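Local coordinates for CdiI immunity protein (Cupriavidus taiwanensis, PDB 5T87) that probably protects its own cell by binding and neutralising the cognate CdiA toxin of contact-dependent growth inhibition, at residues P8-N13 against Y37-W42. Sequence-based numbering, arbitrary orientation.
Sequences PARIPN and YYEDDW
Glu39 OE1 is gripped twice: by Asn13 ND2 at 2.7 Å and by a water that donates to it at 3.1 Å. The amide N-H comes from above the carboxylate plane, 62° out of it, and the bond is bent, 142° at the hydrogen. Glu39 OE2, the other oxygen, forms a salt bridge of 2.7 Å with Arg10 NH1, and Arg10 NH2 donates to the same water, so in the conformer described, one of two deposited for Arg10, guanidinium and carboxylate are tied both directly and through solvent. Arg10 runs CG anti to its backbone N (chi1 155°) and bends at chi2, sliding past Tyr38 until Tyr38 CB lies at the guanidinium edge. Tyr38 reaches the other way: Tyr38 OH donates to Pro8 O at 2.6 Å, in the carbonyl plane. Pro8 CG sits over one face of the Tyr37 ring, 3.8 Å from its centroid, a CH-pi contact. His46 of the CdiA toxin chain packs on both Pro8 and Tyr37, so this end faces the toxin. The loop between strand 4-5 and helix 16-22 is thus fastened to the C-terminal end of helix 25-38, and Ile11 N is hydrogen-bonded to Ser34 OG of that helix. With Arg10 and two further donors around it, the buried Glu39 carboxylate is probably kept ionised.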
loop_
_atom_site.group_PDB
_atom_site.type_symbol
_atom_site.label_atom_id
_atom_site.label_comp_id
_atom_site.label_asym_id
_atom_site.label_seq_id
_atom_site.Cartn_x
_atom_site.Cartn_y
_atom_site.Cartn_z
ATOM N N PRO A 8 -4.420 -2.750 9.728
ATOM C CA PRO A 8 -3.257 -3.456 10.262
ATOM C C PRO A 8 -3.060 -3.366 11.780
ATOM O O PRO A 8 -3.105 -2.275 12.346
ATOM C CB PRO A 8 -2.085 -2.768 9.567
ATOM C CG PRO A 8 -2.644 -2.205 8.315
ATOM C CD PRO A 8 -4.080 -1.911 8.562
ATOM N N ALA A 9 -2.832 -4.517 12.413
ATOM C CA ALA A 9 -2.440 -4.583 13.822
ATOM C C ALA A 9 -0.998 -4.131 13.979
ATOM O O ALA A 9 -0.195 -4.292 13.066
ATOM C CB ALA A 9 -2.575 -6.005 14.345
ATOM N N ARG A 10 -0.681 -3.555 15.138
ATOM C CA ARG A 10 0.692 -3.182 15.485
ATOM C C ARG A 10 1.420 -4.382 16.092
ATOM O O ARG A 10 1.095 -4.811 17.200
ATOM C CB ARG A 10 0.703 -2.000 16.468
ATOM C CG ARG A 10 1.953 -1.902 17.343
ATOM C CD ARG A 10 3.183 -1.395 16.595
ATOM N NE ARG A 10 4.393 -1.467 17.415
ATOM C CZ ARG A 10 5.548 -0.899 17.092
ATOM N NH1 ARG A 10 5.649 -0.205 15.971
ATOM N NH2 ARG A 10 6.599 -1.021 17.893
ATOM N N ILE A 11 2.396 -4.915 15.356
ATOM C CA ILE A 11 3.299 -5.957 15.861
ATOM C C ILE A 11 4.551 -5.293 16.436
ATOM O O ILE A 11 5.195 -4.479 15.744
ATOM C CB ILE A 11 3.714 -6.944 14.763
ATOM C CG1 ILE A 11 2.492 -7.748 14.294
ATOM C CG2 ILE A 11 4.795 -7.901 15.273
ATOM C CD1 ILE A 11 2.648 -8.358 12.914
ATOM N N PRO A 12 4.917 -5.642 17.694
ATOM C CA PRO A 12 6.095 -5.017 18.280
ATOM C C PRO A 12 7.328 -5.241 17.422
ATOM O O PRO A 12 7.482 -6.316 16.827
ATOM C CB PRO A 12 6.251 -5.732 19.625
ATOM C CG PRO A 12 4.895 -6.202 19.953
ATOM C CD PRO A 12 4.297 -6.592 18.636
ATOM N N ASN A 13 8.177 -4.219 17.364
ATOM C CA ASN A 13 9.408 -4.244 16.579
ATOM C C ASN A 13 10.229 -5.520 16.839
ATOM O O ASN A 13 10.640 -6.214 15.908
ATOM C CB ASN A 13 10.225 -2.991 16.916
ATOM C CG ASN A 13 11.360 -2.736 15.935
ATOM O OD1 ASN A 13 12.350 -3.482 15.891
ATOM N ND2 ASN A 13 11.244 -1.649 15.165
ATOM N N TYR A 37 2.775 0.809 8.275
ATOM C CA TYR A 37 1.892 1.776 8.944
ATOM C C TYR A 37 2.467 2.399 10.206
ATOM O O TYR A 37 2.104 3.526 10.535
ATOM C CB TYR A 37 0.510 1.138 9.296
ATOM C CG TYR A 37 -0.538 1.178 8.197
ATOM C CD1 TYR A 37 -0.181 0.958 6.871
ATOM C CD2 TYR A 37 -1.901 1.390 8.490
ATOM C CE1 TYR A 37 -1.127 0.978 5.861
ATOM C CE2 TYR A 37 -2.867 1.392 7.476
ATOM C CZ TYR A 37 -2.464 1.190 6.155
ATOM O OH TYR A 37 -3.322 1.205 5.078
ATOM N N TYR A 38 3.324 1.672 10.922
ATOM C CA TYR A 38 3.757 2.089 12.273
ATOM C C TYR A 38 5.262 2.304 12.535
ATOM O O TYR A 38 5.574 2.991 13.494
ATOM C CB TYR A 38 3.185 1.123 13.322
ATOM C CG TYR A 38 1.711 0.858 13.106
ATOM C CD1 TYR A 38 0.785 1.903 13.162
ATOM C CD2 TYR A 38 1.239 -0.420 12.809
ATOM C CE1 TYR A 38 -0.565 1.684 12.940
ATOM C CE2 TYR A 38 -0.110 -0.652 12.584
ATOM C CZ TYR A 38 -1.014 0.403 12.648
ATOM O OH TYR A 38 -2.372 0.185 12.430
ATOM N N GLU A 39 6.181 1.752 11.737
ATOM C CA GLU A 39 7.634 1.968 11.993
ATOM C C GLU A 39 8.121 3.257 11.332
ATOM O O GLU A 39 7.705 3.593 10.219
ATOM C CB GLU A 39 8.506 0.779 11.563
ATOM C CG GLU A 39 8.169 -0.557 12.258
ATOM C CD GLU A 39 8.424 -0.570 13.775
ATOM O OE1 GLU A 39 9.371 0.131 14.224
ATOM O OE2 GLU A 39 7.684 -1.291 14.513
ATOM N N ASP A 40 8.983 3.982 12.039
ATOM C CA ASP A 40 9.457 5.297 11.585
ATOM C C ASP A 40 10.881 5.322 11.077
ATOM O O ASP A 40 11.302 6.324 10.533
ATOM C CB ASP A 40 9.316 6.322 12.724
ATOM C CG ASP A 40 7.870 6.741 12.957
ATOM O OD1 ASP A 40 7.038 6.504 12.053
ATOM O OD2 ASP A 40 7.563 7.311 14.034
ATOM N N ASP A 41 11.613 4.235 11.267
ATOM C CA ASP A 41 13.025 4.140 10.915
ATOM C C ASP A 41 13.111 3.594 9.480
ATOM O O ASP A 41 13.157 2.374 9.268
ATOM C CB ASP A 41 13.714 3.216 11.929
ATOM C CG ASP A 41 15.200 3.049 11.689
ATOM O OD1 ASP A 41 15.728 3.238 10.564
ATOM O OD2 ASP A 41 15.873 2.680 12.669
ATOM N N TRP A 42 13.115 4.512 8.511
ATOM C CA TRP A 42 13.248 4.195 7.093
ATOM C C TRP A 42 14.250 3.077 6.802
ATOM O O TRP A 42 13.906 2.091 6.170
ATOM C CB TRP A 42 13.622 5.435 6.250
ATOM C CG TRP A 42 13.948 5.041 4.850
ATOM C CD1 TRP A 42 15.202 4.864 4.318
ATOM C CD2 TRP A 42 13.025 4.671 3.811
ATOM N NE1 TRP A 42 15.112 4.441 3.015
ATOM C CE2 TRP A 42 13.793 4.315 2.675
ATOM C CE3 TRP A 42 11.625 4.638 3.715
ATOM C CZ2 TRP A 42 13.216 3.918 1.473
ATOM C CZ3 TRP A 42 11.048 4.251 2.507
ATOM C CH2 TRP A 42 11.846 3.901 1.403
HETATM O O HOH W 1 8.287 0.899 17.036
#